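Local coordinates for protein nitrate reductase (PDB 5YLY) that probably uses NADH to reduce nitrate in the first step of nitrate assimilation, here represented by its FAD-binding cytochrome b5 reductase domain, at residues E40-S45 and L50-L55. Sequence-based numbering, arbitrary orientation.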
ATOM      1  N   GLU A  40       0.171 -18.291 -10.212  1.00 23.48           N
ATOM      2  CA  GLU A  40      -1.172 -18.560  -9.696  1.00 21.64           C
ATOM      3  C   GLU A  40      -1.971 -17.303  -9.798  1.00 23.41           C
ATOM      4  O   GLU A  40      -1.401 -16.237  -9.652  1.00 22.14           O
ATOM      5  CB  GLU A  40      -1.136 -18.976  -8.192  1.00 21.88           C
ATOM      6  CG  GLU A  40      -0.325 -20.232  -7.916  1.00 26.89           C
ATOM      7  CD  GLU A  40      -0.423 -20.749  -6.496  1.00 25.20           C
ATOM      8  OE1 GLU A  40       0.549 -20.613  -5.713  1.00 23.68           O
ATOM      9  OE2 GLU A  40      -1.493 -21.290  -6.162  1.00 25.72           O
ATOM     10  N   LYS A  41      -3.298 -17.431  -9.990  1.00 21.82           N
ATOM     11  CA  LYS A  41      -4.202 -16.269 -10.054  1.00 22.41           C
ATOM     12  C   LYS A  41      -5.362 -16.676  -9.171  1.00 24.26           C
ATOM     13  O   LYS A  41      -6.101 -17.605  -9.511  1.00 22.28           O
ATOM     14  CB  LYS A  41      -4.668 -16.029 -11.509  1.00 24.79           C
ATOM     15  CG  LYS A  41      -5.644 -14.851 -11.625  1.00 26.89           C
ATOM     16  CD  LYS A  41      -5.908 -14.431 -13.079  1.00 35.27           C
ATOM     17  CE  LYS A  41      -6.846 -15.337 -13.791  1.00 43.53           C
ATOM     18  NZ  LYS A  41      -7.252 -14.758 -15.101  1.00 32.22           N
ATOM     19  N   ILE A  42      -5.445 -16.082  -7.962  1.00 21.44           N
ATOM     20  CA  ILE A  42      -6.407 -16.526  -6.955  1.00 21.24           C
ATOM     21  C   ILE A  42      -7.400 -15.429  -6.540  1.00 25.44           C
ATOM     22  O   ILE A  42      -6.970 -14.380  -6.094  1.00 23.81           O
ATOM     23  CB  ILE A  42      -5.600 -17.010  -5.721  1.00 23.16           C
ATOM     24  CG1 ILE A  42      -4.635 -18.193  -6.099  1.00 23.80           C
ATOM     25  CG2 ILE A  42      -6.562 -17.441  -4.574  1.00 23.23           C
ATOM     26  CD1 ILE A  42      -3.558 -18.448  -5.041  1.00 31.24           C
ATOM     27  N   LYS A  43      -8.684 -15.678  -6.689  1.00 25.83           N
ATOM     28  CA  LYS A  43      -9.685 -14.676  -6.316  1.00 25.62           C
ATOM     29  C   LYS A  43      -9.715 -14.461  -4.816  1.00 29.08           C
ATOM     30  O   LYS A  43      -9.782 -15.426  -4.052  1.00 28.79           O
ATOM     31  CB  LYS A  43     -11.074 -15.115  -6.734  1.00 29.55           C
ATOM     32  CG  LYS A  43     -11.299 -15.153  -8.206  1.00 34.36           C
ATOM     33  CD  LYS A  43     -12.831 -15.241  -8.453  1.00 36.66           C
ATOM     34  CE  LYS A  43     -13.148 -15.168  -9.915  1.00 45.42           C
ATOM     35  NZ  LYS A  43     -12.723 -13.876 -10.518  1.00 53.97           N
ATOM     36  N   ILE A  44      -9.697 -13.192  -4.400  1.00 25.85           N
ATOM     37  CA  ILE A  44      -9.868 -12.856  -2.981  1.00 25.54           C
ATOM     38  C   ILE A  44     -11.351 -12.566  -2.790  1.00 30.05           C
ATOM     39  O   ILE A  44     -11.978 -12.994  -1.816  1.00 30.63           O
ATOM     40  CB  ILE A  44      -8.969 -11.676  -2.591  1.00 26.20           C
ATOM     41  CG1 ILE A  44      -7.514 -12.197  -2.489  1.00 25.29           C
ATOM     42  CG2 ILE A  44      -9.430 -11.029  -1.267  1.00 27.68           C
ATOM     43  CD1 ILE A  44      -6.456 -11.127  -2.424  1.00 28.58           C
ATOM     44  N   SER A  45     -11.892 -11.804  -3.715  1.00 29.53           N
ATOM     45  CA  SER A  45     -13.315 -11.495  -3.735  1.00 30.72           C
ATOM     46  C   SER A  45     -13.721 -11.296  -5.181  1.00 34.40           C
ATOM     47  O   SER A  45     -12.876 -11.487  -6.063  1.00 31.76           O
ATOM     48  CB  SER A  45     -13.616 -10.299  -2.842  1.00 31.58           C
ATOM     49  OG  SER A  45     -12.901  -9.173  -3.290  1.00 35.99           O
ATOM     50  N   LEU A  50      -5.515 -11.990  -6.370  1.00 21.85           N
ATOM     51  CA  LEU A  50      -4.103 -12.098  -5.986  1.00 20.72           C
ATOM     52  C   LEU A  50      -3.379 -12.742  -7.165  1.00 24.56           C
ATOM     53  O   LEU A  50      -3.810 -13.792  -7.667  1.00 23.75           O
ATOM     54  CB  LEU A  50      -3.900 -12.949  -4.711  1.00 21.48           C
ATOM     55  CG  LEU A  50      -2.436 -13.033  -4.253  1.00 25.17           C
ATOM     56  CD1 LEU A  50      -2.280 -12.947  -2.714  1.00 25.74           C
ATOM     57  CD2 LEU A  50      -1.709 -14.282  -4.875  1.00 26.24           C
ATOM     58  N   PHE A  51      -2.317 -12.086  -7.640  1.00 20.88           N
ATOM     59  CA  PHE A  51      -1.507 -12.591  -8.745  1.00 20.86           C
ATOM     60  C   PHE A  51      -0.175 -12.996  -8.149  1.00 24.53           C
ATOM     61  O   PHE A  51       0.502 -12.161  -7.548  1.00 22.62           O
ATOM     62  CB  PHE A  51      -1.283 -11.494  -9.808  1.00 21.96           C
ATOM     63  CG  PHE A  51      -2.559 -11.063 -10.472  1.00 22.63           C
ATOM     64  CD1 PHE A  51      -3.038 -11.735 -11.592  1.00 24.28           C
ATOM     65  CD2 PHE A  51      -3.322 -10.026  -9.940  1.00 22.33           C
ATOM     66  CE1 PHE A  51      -4.238 -11.345 -12.195  1.00 25.67           C
ATOM     67  CE2 PHE A  51      -4.535  -9.653 -10.519  1.00 23.95           C
ATOM     68  CZ  PHE A  51      -4.992 -10.319 -11.646  1.00 26.39           C
ATOM     69  N   ARG A  52       0.207 -14.269  -8.320  1.00 20.19           N
ATOM     70  CA  ARG A  52       1.471 -14.730  -7.768  1.00 20.43           C
ATOM     71  C   ARG A  52       2.437 -14.882  -8.907  1.00 25.01           C
ATOM     72  O   ARG A  52       2.226 -15.733  -9.772  1.00 25.14           O
ATOM     73  CB  ARG A  52       1.281 -16.063  -7.008  1.00 21.39           C
ATOM     74  CG  ARG A  52       2.602 -16.581  -6.392  1.00 22.80           C
ATOM     75  CD  ARG A  52       2.331 -17.554  -5.232  1.00 24.51           C
ATOM     76  NE  ARG A  52       1.644 -16.863  -4.127  1.00 22.88           N
ATOM     77  CZ  ARG A  52       0.563 -17.311  -3.490  1.00 24.89           C
ATOM     78  NH1 ARG A  52       0.039 -18.495  -3.801  1.00 23.81           N
ATOM     79  NH2 ARG A  52       0.016 -16.592  -2.512  1.00 20.91           N
ATOM     80  N   PHE A  53       3.472 -14.034  -8.942  1.00 23.27           N
ATOM     81  CA  PHE A  53       4.447 -14.007 -10.024  1.00 21.89           C
ATOM     82  C   PHE A  53       5.741 -14.619  -9.585  1.00 26.67           C
ATOM     83  O   PHE A  53       6.263 -14.267  -8.529  1.00 24.81           O
ATOM     84  CB  PHE A  53       4.707 -12.559 -10.525  1.00 23.41           C
ATOM     85  CG  PHE A  53       3.612 -12.000 -11.393  1.00 23.87           C
ATOM     86  CD1 PHE A  53       3.542 -12.322 -12.747  1.00 26.74           C
ATOM     87  CD2 PHE A  53       2.638 -11.166 -10.856  1.00 25.97           C
ATOM     88  CE1 PHE A  53       2.532 -11.795 -13.553  1.00 26.84           C
ATOM     89  CE2 PHE A  53       1.639 -10.627 -11.672  1.00 27.66           C
ATOM     90  CZ  PHE A  53       1.603 -10.937 -13.014  1.00 26.02           C
ATOM     91  N   GLY A  54       6.286 -15.488 -10.424  1.00 26.60           N
ATOM     92  CA  GLY A  54       7.565 -16.115 -10.114  1.00 26.78           C
ATOM     93  C   GLY A  54       8.728 -15.216 -10.456  1.00 31.81           C
ATOM     94  O   GLY A  54       8.634 -14.384 -11.361  1.00 31.73           O
ATOM     95  N   LEU A  55       9.817 -15.346  -9.700  1.00 27.55           N
ATOM     96  CA  LEU A  55      11.066 -14.635  -9.982  1.00 28.07           C
ATOM     97  C   LEU A  55      11.886 -15.491 -10.967  1.00 33.12           C
ATOM     98  O   LEU A  55      11.311 -16.388 -11.573  1.00 35.17           O
ATOM     99  CB  LEU A  55      11.813 -14.319  -8.661  1.00 27.52           C
ATOM    100  CG  LEU A  55      10.979 -13.449  -7.664  1.00 30.06           C
ATOM    101  CD1 LEU A  55      11.786 -13.065  -6.424  1.00 31.57           C
ATOM    102  CD2 LEU A  55      10.426 -12.203  -8.323  1.00 33.62           C
TER
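Glu40 pairs with Arg52 and Ile42 with Leu50 as antiparallel hydrogen-bonded pairs, flanking the non-hydrogen-bonded pair Lys41–Phe51; the strand axes run 165° apart. Both bonds of the Ile42–Leu50 pair measure 2.8 Å (Ile42 N to Leu50 O, Leu50 N to Ile42 O). At the other pair Arg52 N reaches Glu40 O at 2.9 Å, whereas the return bond from Glu40 N to Arg52 O is weak at 3.3 Å.

On the face carrying Glu40, Ile42, Leu50 and Arg52, a salt bridge joins Arg52 NH1 to Glu40 OE1 at 2.9 Å. The carboxylate oxygen lies in the guanidinium plane, but NH1 meets it from above the carboxylate plane, the two planes being 66° apart. Leu50 CD2, on the same strand as Arg52, lies 3.6 Å above one guanidinium face, toward its rim. Arg52 NE forms a second salt bridge, with Asp103. Replacing Glu40 with an alanine would probably leave Arg52 NH1 without its acidic mate and that end of the guanidinium less restrained. Beyond the paired residues, where the chain turns at Ile44, its CD1 lies 3.9 Å from Leu50 CB.

On the reverse face, Lys41 CD approaches Phe51 CE1 obliquely at 3.6 Å; CG anti to the backbone N (chi1 178°) runs the chain alongside the ring, and the bend at chi3 leads NZ away to the carbonyls of Glu128 and Leu130.

In the six-stranded antiparallel sheet the hairpin lies between strand 135-142, beside 34-43, and the outermost strand 101-107, beside 48-54; Phe51 packs against helix 122-129, its side chain about 8 Å from the bound FAD.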